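PDB 6OFT: probable zinc protease PqqL from Escherichia coli, which probably acts as a periplasmic zinc-dependent endopeptidase of the M16 family, the piece described here being the first half of the protein. Local coordinates for residues Q44-E49 with F189-W193; M59-G63 with F126-V131; R135-T139 with M175-V181; W35-H39 with A386-L390. One frame throughout, in Å; residues are numbered along the deposited sequence.

Interaction 1: residues Q44-E49 with F189-W193; sequences QEEDNE and FYQRW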
loop_
_atom_site.group_PDB
_atom_site.type_symbol
_atom_site.label_atom_id
_atom_site.label_comp_id
_atom_site.label_asym_id
_atom_site.label_seq_id
_atom_site.Cartn_x
_atom_site.Cartn_y
_atom_site.Cartn_z
ATOM N N GLN A 44 7.189 -12.520 -8.614
ATOM C CA GLN A 44 8.291 -13.185 -9.320
ATOM C C GLN A 44 8.302 -14.700 -9.254
ATOM O O GLN A 44 9.102 -15.317 -9.963
ATOM C CB GLN A 44 9.636 -12.636 -8.847
ATOM C CG GLN A 44 9.777 -11.127 -9.019
ATOM C CD GLN A 44 9.596 -10.632 -10.438
ATOM O OE1 GLN A 44 10.028 -11.254 -11.410
ATOM N NE2 GLN A 44 8.955 -9.481 -10.579
ATOM N N GLU A 45 7.426 -15.305 -8.432
ATOM C CA GLU A 45 7.340 -16.757 -8.277
ATOM C C GLU A 45 6.937 -17.448 -9.580
ATOM O O GLU A 45 6.038 -16.978 -10.285
ATOM C CB GLU A 45 6.308 -17.122 -7.203
ATOM C CG GLU A 45 6.662 -16.709 -5.781
ATOM C CD GLU A 45 5.525 -16.859 -4.787
ATOM O OE1 GLU A 45 4.361 -17.039 -5.214
ATOM O OE2 GLU A 45 5.803 -16.806 -3.569
ATOM N N GLU A 46 7.579 -18.594 -9.875
ATOM C CA GLU A 46 7.224 -19.420 -11.031
ATOM C C GLU A 46 5.943 -20.186 -10.669
ATOM O O GLU A 46 5.572 -20.222 -9.490
ATOM C CB GLU A 46 8.374 -20.387 -11.389
ATOM C CG GLU A 46 9.627 -19.712 -11.944
ATOM C CD GLU A 46 9.460 -18.773 -13.129
ATOM O OE1 GLU A 46 8.602 -19.037 -14.003
ATOM O OE2 GLU A 46 10.203 -17.767 -13.181
ATOM N N ASP A 47 5.258 -20.791 -11.668
ATOM C CA ASP A 47 4.012 -21.556 -11.467
ATOM C C ASP A 47 4.116 -22.674 -10.406
ATOM O O ASP A 47 3.122 -23.015 -9.769
ATOM C CB ASP A 47 3.495 -22.119 -12.809
ATOM C CG ASP A 47 2.964 -21.074 -13.790
ATOM O OD1 ASP A 47 2.939 -19.867 -13.430
ATOM O OD2 ASP A 47 2.567 -21.462 -14.914
ATOM N N ASN A 48 5.319 -23.213 -10.197
ATOM C CA ASN A 48 5.567 -24.263 -9.213
ATOM C C ASN A 48 6.159 -23.702 -7.896
ATOM O O ASN A 48 6.669 -24.471 -7.079
ATOM C CB ASN A 48 6.476 -25.341 -9.830
ATOM C CG ASN A 48 7.898 -24.888 -10.080
ATOM O OD1 ASN A 48 8.168 -23.738 -10.437
ATOM N ND2 ASN A 48 8.843 -25.794 -9.897
ATOM N N GLU A 49 6.084 -22.366 -7.696
ATOM C CA GLU A 49 6.629 -21.679 -6.518
ATOM C C GLU A 49 5.603 -20.840 -5.756
ATOM O O GLU A 49 5.999 -19.927 -5.032
ATOM C CB GLU A 49 7.798 -20.760 -6.931
ATOM C CG GLU A 49 9.054 -21.462 -7.428
ATOM C CD GLU A 49 10.153 -20.517 -7.883
ATOM O OE1 GLU A 49 9.839 -19.443 -8.442
ATOM O OE2 GLU A 49 11.339 -20.857 -7.688
ATOM N N PHE A 189 15.089 -20.321 -4.791
ATOM C CA PHE A 189 14.421 -19.010 -4.869
ATOM C C PHE A 189 15.252 -17.978 -4.100
ATOM O O PHE A 189 15.535 -16.906 -4.623
ATOM C CB PHE A 189 12.995 -19.090 -4.288
ATOM C CG PHE A 189 12.181 -17.818 -4.382
ATOM C CD1 PHE A 189 11.295 -17.616 -5.435
ATOM C CD2 PHE A 189 12.276 -16.834 -3.398
ATOM C CE1 PHE A 189 10.535 -16.443 -5.517
ATOM C CE2 PHE A 189 11.517 -15.663 -3.481
ATOM C CZ PHE A 189 10.648 -15.476 -4.536
ATOM N N TYR A 190 15.656 -18.326 -2.871
ATOM C CA TYR A 190 16.491 -17.505 -1.998
ATOM C C TYR A 190 17.779 -17.051 -2.680
ATOM O O TYR A 190 18.074 -15.858 -2.668
ATOM C CB TYR A 190 16.806 -18.287 -0.722
ATOM C CG TYR A 190 17.743 -17.611 0.255
ATOM C CD1 TYR A 190 17.323 -16.524 1.015
ATOM C CD2 TYR A 190 19.007 -18.140 0.515
ATOM C CE1 TYR A 190 18.152 -15.950 1.975
ATOM C CE2 TYR A 190 19.838 -17.584 1.485
ATOM C CZ TYR A 190 19.403 -16.492 2.217
ATOM O OH TYR A 190 20.217 -15.933 3.173
ATOM N N GLN A 191 18.545 -17.984 -3.277
ATOM C CA GLN A 191 19.806 -17.633 -3.939
ATOM C C GLN A 191 19.584 -16.867 -5.263
ATOM O O GLN A 191 20.427 -16.058 -5.640
ATOM C CB GLN A 191 20.720 -18.856 -4.102
ATOM C CG GLN A 191 21.096 -19.479 -2.752
ATOM C CD GLN A 191 22.189 -20.521 -2.795
ATOM O OE1 GLN A 191 23.158 -20.452 -2.033
ATOM N NE2 GLN A 191 22.058 -21.522 -3.655
ATOM N N ARG A 192 18.419 -17.050 -5.902
ATOM C CA ARG A 192 18.037 -16.352 -7.133
ATOM C C ARG A 192 17.772 -14.861 -6.878
ATOM O O ARG A 192 18.198 -14.021 -7.672
ATOM C CB ARG A 192 16.768 -17.002 -7.743
ATOM C CG ARG A 192 16.279 -16.378 -9.064
ATOM C CD ARG A 192 15.740 -17.390 -10.079
ATOM N NE ARG A 192 14.676 -18.231 -9.530
ATOM C CZ ARG A 192 14.756 -19.550 -9.397
ATOM N NH1 ARG A 192 15.837 -20.201 -9.805
ATOM N NH2 ARG A 192 13.750 -20.228 -8.870
ATOM N N TRP A 193 17.039 -14.540 -5.789
ATOM C CA TRP A 193 16.587 -13.182 -5.505
ATOM C C TRP A 193 17.303 -12.466 -4.366
ATOM O O TRP A 193 17.306 -11.231 -4.355
ATOM C CB TRP A 193 15.066 -13.197 -5.256
ATOM C CG TRP A 193 14.295 -13.763 -6.416
ATOM C CD1 TRP A 193 13.713 -14.995 -6.489
ATOM C CD2 TRP A 193 14.117 -13.156 -7.706
ATOM N NE1 TRP A 193 13.142 -15.178 -7.729
ATOM C CE2 TRP A 193 13.362 -14.060 -8.492
ATOM C CE3 TRP A 193 14.495 -11.920 -8.268
ATOM C CZ2 TRP A 193 12.989 -13.772 -9.815
ATOM C CZ3 TRP A 193 14.096 -11.627 -9.565
ATOM C CH2 TRP A 193 13.353 -12.546 -10.323
HETATM O O HOH W 1 11.155 -17.105 -8.955
#
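Residues 44-49 form an irregular loop that closes with a type I beta turn from Glu46 to Glu49, and they face the last turn of helix 183-193; the CA atoms of Glu45 and Phe189 are 8.2 Å apart, those of Gln44 and Trp193 9.1 Å. Gln44 lays its CB over the six-membered ring of Trp193 in a CH-pi contact, 4.1 Å from the centroid, while its amide NE2 turns to the backbone of Arg232. Glu45 CG lies 3.9 Å from Phe189 CE1, and the Glu45 carboxylate holds the backbone NH of Ala53 at the start of the predicted zinc-binding helix 52-59. Glu49 is the polar centre: OE2 forms a salt bridge with Arg192 NH2 at 2.8 Å, and OE1 accepts from Glu46 N, also at 2.8 Å, tightening the turn. A water joins Glu49 OE1, Gln44 O and Trp193 NE1. The carboxylate of buried Glu49 thus meets an arginine, a backbone NH and a bridging water, joining the loop that leads into helix 52-59 to helix 183-193.

Interaction 2: residues M59-G63 with F126-V131; sequences MMFNG and FEKLEV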
loop_
_atom_site.group_PDB
_atom_site.type_symbol
_atom_site.label_atom_id
_atom_site.label_comp_id
_atom_site.label_asym_id
_atom_site.label_seq_id
_atom_site.Cartn_x
_atom_site.Cartn_y
_atom_site.Cartn_z
ATOM N N MET A 59 11.507 -18.764 6.906
ATOM C CA MET A 59 12.740 -19.537 7.089
ATOM C C MET A 59 13.925 -18.709 7.594
ATOM O O MET A 59 14.910 -19.300 8.040
ATOM C CB MET A 59 13.120 -20.317 5.815
ATOM C CG MET A 59 12.200 -21.501 5.479
ATOM S SD MET A 59 11.798 -22.646 6.829
ATOM C CE MET A 59 13.486 -23.118 7.410
ATOM N N MET A 60 13.831 -17.358 7.578
ATOM C CA MET A 60 14.923 -16.503 8.069
ATOM C C MET A 60 15.054 -16.584 9.589
ATOM O O MET A 60 16.144 -16.408 10.141
ATOM C CB MET A 60 14.747 -15.037 7.611
ATOM C CG MET A 60 14.899 -14.833 6.102
ATOM S SD MET A 60 16.411 -15.489 5.346
ATOM C CE MET A 60 15.748 -16.935 4.560
ATOM N N PHE A 61 13.951 -16.917 10.254
ATOM C CA PHE A 61 13.886 -17.036 11.707
ATOM C C PHE A 61 14.071 -18.478 12.172
ATOM O O PHE A 61 13.883 -18.752 13.359
ATOM C CB PHE A 61 12.545 -16.455 12.213
ATOM C CG PHE A 61 12.336 -15.024 11.773
ATOM C CD1 PHE A 61 12.883 -13.969 12.497
ATOM C CD2 PHE A 61 11.615 -14.731 10.620
ATOM C CE1 PHE A 61 12.694 -12.648 12.084
ATOM C CE2 PHE A 61 11.452 -13.412 10.197
ATOM C CZ PHE A 61 11.989 -12.380 10.935
ATOM N N ASN A 62 14.464 -19.396 11.269
ATOM C CA ASN A 62 14.599 -20.794 11.656
ATOM C C ASN A 62 15.959 -21.439 11.318
ATOM O O ASN A 62 16.065 -22.664 11.299
ATOM C CB ASN A 62 13.425 -21.621 11.092
ATOM C CG ASN A 62 12.126 -21.261 11.762
ATOM O OD1 ASN A 62 11.840 -21.679 12.892
ATOM N ND2 ASN A 62 11.329 -20.439 11.101
ATOM N N GLY A 63 16.988 -20.630 11.134
ATOM C CA GLY A 63 18.324 -21.153 10.902
ATOM C C GLY A 63 19.209 -20.411 9.929
ATOM O O GLY A 63 18.859 -20.215 8.765
ATOM N N PHE A 126 17.978 -23.358 5.733
ATOM C CA PHE A 126 16.842 -24.192 5.296
ATOM C C PHE A 126 16.998 -25.668 5.696
ATOM O O PHE A 126 16.948 -26.543 4.834
ATOM C CB PHE A 126 16.579 -24.071 3.775
ATOM C CG PHE A 126 16.419 -22.666 3.272
ATOM C CD1 PHE A 126 15.176 -22.043 3.284
ATOM C CD2 PHE A 126 17.517 -21.950 2.800
ATOM C CE1 PHE A 126 15.032 -20.725 2.833
ATOM C CE2 PHE A 126 17.370 -20.640 2.344
ATOM C CZ PHE A 126 16.130 -20.035 2.370
ATOM N N GLU A 127 17.203 -25.927 7.003
ATOM C CA GLU A 127 17.325 -27.277 7.568
ATOM C C GLU A 127 16.000 -28.010 7.355
ATOM O O GLU A 127 14.939 -27.431 7.595
ATOM C CB GLU A 127 17.631 -27.208 9.080
ATOM C CG GLU A 127 18.949 -26.537 9.441
ATOM C CD GLU A 127 19.043 -26.088 10.890
ATOM O OE1 GLU A 127 18.974 -24.861 11.137
ATOM O OE2 GLU A 127 19.186 -26.957 11.780
ATOM N N LYS A 128 16.065 -29.265 6.881
ATOM C CA LYS A 128 14.915 -30.132 6.587
ATOM C C LYS A 128 13.863 -30.104 7.698
ATOM O O LYS A 128 12.691 -29.846 7.424
ATOM C CB LYS A 128 15.384 -31.580 6.346
ATOM C CG LYS A 128 14.379 -32.433 5.590
ATOM C CD LYS A 128 14.149 -33.773 6.260
ATOM C CE LYS A 128 13.295 -34.688 5.413
ATOM N NZ LYS A 128 11.896 -34.196 5.263
ATOM N N LEU A 129 14.301 -30.348 8.952
ATOM C CA LEU A 129 13.439 -30.379 10.128
ATOM C C LEU A 129 12.727 -29.052 10.358
ATOM O O LEU A 129 11.537 -29.067 10.672
ATOM C CB LEU A 129 14.213 -30.841 11.375
ATOM C CG LEU A 129 14.459 -32.360 11.507
ATOM C CD1 LEU A 129 15.613 -32.646 12.467
ATOM C CD2 LEU A 129 13.207 -33.100 11.962
ATOM N N GLU A 130 13.426 -27.919 10.130
ATOM C CA GLU A 130 12.874 -26.559 10.276
ATOM C C GLU A 130 11.867 -26.227 9.202
ATOM O O GLU A 130 10.848 -25.600 9.505
ATOM C CB GLU A 130 13.985 -25.485 10.336
ATOM C CG GLU A 130 14.842 -25.565 11.591
ATOM C CD GLU A 130 14.185 -25.249 12.922
ATOM O OE1 GLU A 130 13.079 -24.660 12.942
ATOM O OE2 GLU A 130 14.792 -25.594 13.958
ATOM N N VAL A 131 12.158 -26.615 7.945
ATOM C CA VAL A 131 11.259 -26.431 6.796
ATOM C C VAL A 131 9.934 -27.180 7.098
ATOM O O VAL A 131 8.874 -26.573 7.028
ATOM C CB VAL A 131 11.925 -26.885 5.460
ATOM C CG1 VAL A 131 10.914 -26.958 4.322
ATOM C CG2 VAL A 131 13.091 -25.964 5.083
HETATM O O HOH W 2 16.719 -21.163 7.561
HETATM O O HOH W 3 16.878 -23.699 8.902
#
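Met59 sets its CB 3.6 Å from Phe126 CE1 and carries its CE across to Val131 CG2 at 3.7 Å, covering the start of helix 128-144. Met60 CE adds a second contact on the Phe126 ring, 3.8 Å from CZ. The backbone of 59-63 makes a type I turn from Met59 to Asn62, and water bridges it to the other segment: one water contacts Met59 O, Gly63 O and Phe126 N, another links Asn62 O to Glu127 N at the helix N-cap. Gly63 has phi 143°, and a CB there would strike Glu127 OE1, which instead accepts from Gly69 N. Asn62 OD1 and Glu130 OE1, both acceptors, lie 3.2 Å apart without a hydrogen bond; Asn62 ND2 bonds to His58 O and, weakly, to Glu134, two predicted zinc ligands. The contact therefore joins the end of helix 52-59, which bears the inverted HxxEH zinc motif, to the helix carrying Glu134, with Tyr190 of helix 183-193 packed edge-to-face with Phe126 and strand 87-91 touching Phe61.

Interaction 3: residues R135-T139 with M175-V181; sequences RGVIT and MDTVATV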
loop_
_atom_site.group_PDB
_atom_site.type_symbol
_atom_site.label_atom_id
_atom_site.label_comp_id
_atom_site.label_asym_id
_atom_site.label_seq_id
_atom_site.Cartn_x
_atom_site.Cartn_y
_atom_site.Cartn_z
ATOM N N ARG A 135 5.914 -25.726 7.529
ATOM C CA ARG A 135 4.768 -26.095 6.672
ATOM C C ARG A 135 3.460 -26.006 7.480
ATOM O O ARG A 135 2.519 -25.345 7.042
ATOM C CB ARG A 135 4.920 -27.493 6.071
ATOM C CG ARG A 135 6.260 -27.766 5.419
ATOM C CD ARG A 135 6.320 -29.199 4.936
ATOM N NE ARG A 135 7.632 -29.540 4.392
ATOM C CZ ARG A 135 8.042 -29.241 3.163
ATOM N NH1 ARG A 135 7.250 -28.570 2.335
ATOM N NH2 ARG A 135 9.255 -29.596 2.760
ATOM N N GLY A 136 3.462 -26.591 8.683
ATOM C CA GLY A 136 2.332 -26.558 9.608
ATOM C C GLY A 136 1.944 -25.157 10.038
ATOM O O GLY A 136 0.752 -24.848 10.124
ATOM N N VAL A 137 2.956 -24.294 10.275
ATOM C CA VAL A 137 2.833 -22.882 10.672
ATOM C C VAL A 137 2.071 -22.090 9.615
ATOM O O VAL A 137 1.065 -21.447 9.935
ATOM C CB VAL A 137 4.227 -22.248 10.993
ATOM C CG1 VAL A 137 4.161 -20.720 11.120
ATOM C CG2 VAL A 137 4.825 -22.860 12.244
ATOM N N ILE A 138 2.550 -22.148 8.358
ATOM C CA ILE A 138 1.971 -21.434 7.218
ATOM C C ILE A 138 0.539 -21.915 6.937
ATOM O O ILE A 138 -0.336 -21.074 6.725
ATOM C CB ILE A 138 2.923 -21.477 5.982
ATOM C CG1 ILE A 138 4.255 -20.750 6.326
ATOM C CG2 ILE A 138 2.266 -20.859 4.722
ATOM C CD1 ILE A 138 5.454 -21.128 5.481
ATOM N N THR A 139 0.293 -23.238 6.997
ATOM C CA THR A 139 -1.027 -23.858 6.811
ATOM C C THR A 139 -2.027 -23.301 7.843
ATOM O O THR A 139 -3.142 -22.932 7.461
ATOM C CB THR A 139 -0.916 -25.407 6.826
ATOM O OG1 THR A 139 0.063 -25.830 5.871
ATOM C CG2 THR A 139 -2.253 -26.111 6.531
ATOM N N MET A 175 -1.506 -24.169 -0.494
ATOM C CA MET A 175 -1.146 -25.066 0.612
ATOM C C MET A 175 -0.488 -26.336 0.131
ATOM O O MET A 175 0.306 -26.915 0.864
ATOM C CB MET A 175 -2.332 -25.355 1.546
ATOM C CG MET A 175 -2.834 -24.123 2.294
ATOM S SD MET A 175 -1.551 -23.258 3.245
ATOM C CE MET A 175 -1.170 -21.886 2.150
ATOM N N ASP A 176 -0.775 -26.734 -1.117
ATOM C CA ASP A 176 -0.189 -27.898 -1.760
ATOM C C ASP A 176 1.281 -27.634 -2.110
ATOM O O ASP A 176 2.091 -28.556 -2.056
ATOM C CB ASP A 176 -1.037 -28.349 -2.963
ATOM C CG ASP A 176 -2.449 -28.770 -2.557
ATOM O OD1 ASP A 176 -3.342 -27.889 -2.509
ATOM O OD2 ASP A 176 -2.656 -29.971 -2.274
ATOM N N THR A 177 1.643 -26.361 -2.385
ATOM C CA THR A 177 3.046 -25.987 -2.623
ATOM C C THR A 177 3.770 -25.954 -1.256
ATOM O O THR A 177 4.871 -26.491 -1.130
ATOM C CB THR A 177 3.135 -24.668 -3.390
ATOM O OG1 THR A 177 2.449 -24.823 -4.631
ATOM C CG2 THR A 177 4.586 -24.233 -3.647
ATOM N N VAL A 178 3.112 -25.370 -0.231
ATOM C CA VAL A 178 3.596 -25.265 1.159
ATOM C C VAL A 178 3.925 -26.669 1.734
ATOM O O VAL A 178 4.957 -26.841 2.394
ATOM C CB VAL A 178 2.598 -24.428 2.025
ATOM C CG1 VAL A 178 2.870 -24.549 3.529
ATOM C CG2 VAL A 178 2.606 -22.964 1.597
ATOM N N ALA A 179 3.087 -27.677 1.407
ATOM C CA ALA A 179 3.242 -29.059 1.866
ATOM C C ALA A 179 4.357 -29.854 1.167
ATOM O O ALA A 179 4.957 -30.713 1.811
ATOM C CB ALA A 179 1.916 -29.805 1.719
ATOM N N THR A 180 4.623 -29.581 -0.139
ATOM C CA THR A 180 5.557 -30.356 -0.976
ATOM C C THR A 180 6.895 -29.692 -1.359
ATOM O O THR A 180 7.833 -30.413 -1.718
ATOM C CB THR A 180 4.853 -30.787 -2.264
ATOM O OG1 THR A 180 4.444 -29.623 -2.978
ATOM C CG2 THR A 180 3.659 -31.712 -2.015
ATOM N N VAL A 181 6.984 -28.350 -1.329
ATOM C CA VAL A 181 8.208 -27.613 -1.694
ATOM C C VAL A 181 9.419 -28.130 -0.889
ATOM O O VAL A 181 9.344 -28.278 0.329
ATOM C CB VAL A 181 8.027 -26.064 -1.638
ATOM C CG1 VAL A 181 7.901 -25.543 -0.209
ATOM C CG2 VAL A 181 9.127 -25.338 -2.405
#
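Hydrogen bonding is concentrated in Arg135, whose extended side chain reaches the C-terminal end of helix 175-180. Its NH1 donates to Val178 O and to Val181 O, each at 2.9 Å, and NH2 donates to Val181 O at 2.8 Å, so a single guanidinium binds carbonyls where the helix ends and Val181 leaves helical geometry. Ala179 O lies over a face of the same group, 3.2 Å from NH1, at too poor an angle to bond. The remaining guanidinium nitrogen, NE, pairs with Asp132 one turn earlier. The two helical segments run nearly antiparallel, at 166° with axes 9.3 Å apart, in the M16 peptidase domain; helix 128-144 also carries Glu134, the predicted third zinc ligand. Van der Waals contacts, mostly apolar, join the two helices. Val178 points at the partner helix and packs its CG2 3.8 Å from Ile138 CG2, and its CG1 lies 3.9 Å from Thr139 OG1. Towards the start of helix 175-180, Met175 places SD 3.7 Å from Thr139 CA and CE 4.4 Å from Ile138 CG2. Ile138, about 4 Å from the side chains of His54 and His58, and Val181 both continue this apolar layer onto Phe55 of helix 52-59.

Interaction 4: residues W35-H39 with A386-L390; sequences WLQIH and ASSSL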
loop_
_atom_site.group_PDB
_atom_site.type_symbol
_atom_site.label_atom_id
_atom_site.label_comp_id
_atom_site.label_asym_id
_atom_site.label_seq_id
_atom_site.Cartn_x
_atom_site.Cartn_y
_atom_site.Cartn_z
ATOM N N TRP A 35 15.606 -1.889 8.728
ATOM C CA TRP A 35 14.799 -2.711 7.837
ATOM C C TRP A 35 15.620 -3.171 6.658
ATOM O O TRP A 35 16.249 -2.342 5.989
ATOM C CB TRP A 35 13.578 -1.935 7.274
ATOM C CG TRP A 35 12.446 -1.596 8.210
ATOM C CD1 TRP A 35 12.464 -1.582 9.581
ATOM C CD2 TRP A 35 11.157 -1.107 7.821
ATOM N NE1 TRP A 35 11.239 -1.178 10.066
ATOM C CE2 TRP A 35 10.420 -0.871 9.006
ATOM C CE3 TRP A 35 10.552 -0.837 6.577
ATOM C CZ2 TRP A 35 9.118 -0.345 8.986
ATOM C CZ3 TRP A 35 9.243 -0.362 6.556
ATOM C CH2 TRP A 35 8.538 -0.133 7.749
ATOM N N LEU A 36 15.558 -4.481 6.354
ATOM C CA LEU A 36 16.190 -5.044 5.173
ATOM C C LEU A 36 15.063 -5.292 4.164
ATOM O O LEU A 36 14.137 -6.079 4.420
ATOM C CB LEU A 36 16.978 -6.336 5.467
ATOM C CG LEU A 36 17.537 -7.057 4.216
ATOM C CD1 LEU A 36 18.577 -6.163 3.455
ATOM C CD2 LEU A 36 18.111 -8.440 4.581
ATOM N N GLN A 37 15.153 -4.609 3.021
ATOM C CA GLN A 37 14.148 -4.681 1.977
ATOM C C GLN A 37 14.635 -5.442 0.748
ATOM O O GLN A 37 15.556 -5.008 0.068
ATOM C CB GLN A 37 13.661 -3.249 1.630
ATOM C CG GLN A 37 12.748 -3.134 0.400
ATOM C CD GLN A 37 12.534 -1.691 0.060
ATOM O OE1 GLN A 37 13.470 -0.963 -0.278
ATOM N NE2 GLN A 37 11.306 -1.233 0.167
ATOM N N ILE A 38 13.983 -6.577 0.462
ATOM C CA ILE A 38 14.262 -7.393 -0.719
ATOM C C ILE A 38 13.269 -6.895 -1.743
ATOM O O ILE A 38 12.072 -6.941 -1.478
ATOM C CB ILE A 38 14.097 -8.931 -0.462
ATOM C CG1 ILE A 38 14.721 -9.397 0.901
ATOM C CG2 ILE A 38 14.600 -9.760 -1.650
ATOM C CD1 ILE A 38 16.209 -9.147 1.174
ATOM N N HIS A 39 13.742 -6.469 -2.917
ATOM C CA HIS A 39 12.862 -5.915 -3.955
ATOM C C HIS A 39 12.140 -6.985 -4.778
ATOM O O HIS A 39 11.898 -6.793 -5.986
ATOM C CB HIS A 39 13.633 -4.932 -4.846
ATOM C CG HIS A 39 14.102 -3.708 -4.118
ATOM N ND1 HIS A 39 13.463 -2.495 -4.270
ATOM C CD2 HIS A 39 15.145 -3.550 -3.268
ATOM C CE1 HIS A 39 14.129 -1.635 -3.512
ATOM N NE2 HIS A 39 15.151 -2.228 -2.890
ATOM N N ALA A 386 10.404 3.359 2.832
ATOM C CA ALA A 386 10.410 2.014 2.221
ATOM C C ALA A 386 9.611 2.027 0.902
ATOM O O ALA A 386 10.030 1.428 -0.086
ATOM C CB ALA A 386 9.825 0.987 3.188
ATOM N N SER A 387 8.479 2.746 0.890
ATOM C CA SER A 387 7.617 2.904 -0.279
ATOM C C SER A 387 8.343 3.660 -1.400
ATOM O O SER A 387 8.246 3.272 -2.562
ATOM C CB SER A 387 6.344 3.652 0.115
ATOM O OG SER A 387 5.372 3.509 -0.904
ATOM N N SER A 388 9.082 4.741 -1.058
ATOM C CA SER A 388 9.854 5.516 -2.044
ATOM C C SER A 388 10.924 4.637 -2.664
ATOM O O SER A 388 11.142 4.670 -3.880
ATOM C CB SER A 388 10.497 6.738 -1.385
ATOM O OG SER A 388 9.486 7.512 -0.774
ATOM N N SER A 389 11.557 3.817 -1.833
ATOM C CA SER A 389 12.587 2.866 -2.247
ATOM C C SER A 389 12.026 1.803 -3.201
ATOM O O SER A 389 12.643 1.506 -4.238
ATOM C CB SER A 389 13.207 2.198 -1.026
ATOM O OG SER A 389 14.219 1.290 -1.422
ATOM N N LEU A 390 10.858 1.244 -2.860
ATOM C CA LEU A 390 10.218 0.220 -3.689
ATOM C C LEU A 390 9.828 0.765 -5.086
ATOM O O LEU A 390 10.037 0.095 -6.102
ATOM C CB LEU A 390 8.991 -0.326 -2.950
ATOM C CG LEU A 390 8.157 -1.375 -3.688
ATOM C CD1 LEU A 390 8.790 -2.740 -3.592
ATOM C CD2 LEU A 390 6.725 -1.409 -3.160
HETATM O O HOH W 4 11.598 -2.256 -6.353
#
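Helix 378-391 packs here on the six-stranded mixed sheet of the first M16 domain, against strand 31-38, which lies between strands 199-205 and 96-103. The helical and strand segments run in nearly the same direction, 25° apart, with their axes 10.3 Å from each other. Some 350 residues separate them in the chain, so the contact brings a late helix of this half of the protein back onto its first sheet. Ala386 comes first: its CB meets the edge of the Trp35 ring, 3.7 Å from CZ3, and its carbonyl O accepts from Gln37 NE2 at 3.0 Å. The same carbonyl receives Leu390 N at 2.9 Å, so the glutamine adds a second donor without breaking the helical bond. Ser387 and Ser388 point away from the strand. One turn on from Ala386, Ser389 faces the strand, its OG donating to Gln37 OE1 at 2.6 Å. Both ends of the Gln37 amide are thereby engaged by the helix, and NE2 has a further acceptor in Glu95. Ser389 O also lies near the plane of the His39 ring, 3.5 Å from CE1. Leu390 comes alongside, with its CB 4.0 Å from Gln37 NE2. His39 uses NE2 to bind the Thr200 hydroxyl on the adjacent strand, while its ND1 and Leu390 O share one water, each 2.8 Å from the water oxygen.

In the fold
Interactions 1, 2 and 3 surround the predicted zinc-site helix 52-59, whereas interaction 4 lies nearer the centre of the chain, on the sheet. Interactions 1, 2 and 4 are buried; interaction 3 is partly exposed. Interactions 2 and 3 use successive parts of helix 128-144, their centres 13 Å apart, yet the first relies on apolar packing of methionines on Phe126 and Val131 and on bridging waters, while the second joins arginine-to-carbonyl bonds to apolar helix packing. Interaction 1 touches all the others: Tyr190 packs on Phe126 and Met60 of interaction 2, Thr177 of interaction 3 meets the 44-49 loop, and Trp193 O touches Ile38 of interaction 4. A salt bridge marks interaction 1, while interaction 4 depends on an uncharged glutamine amide.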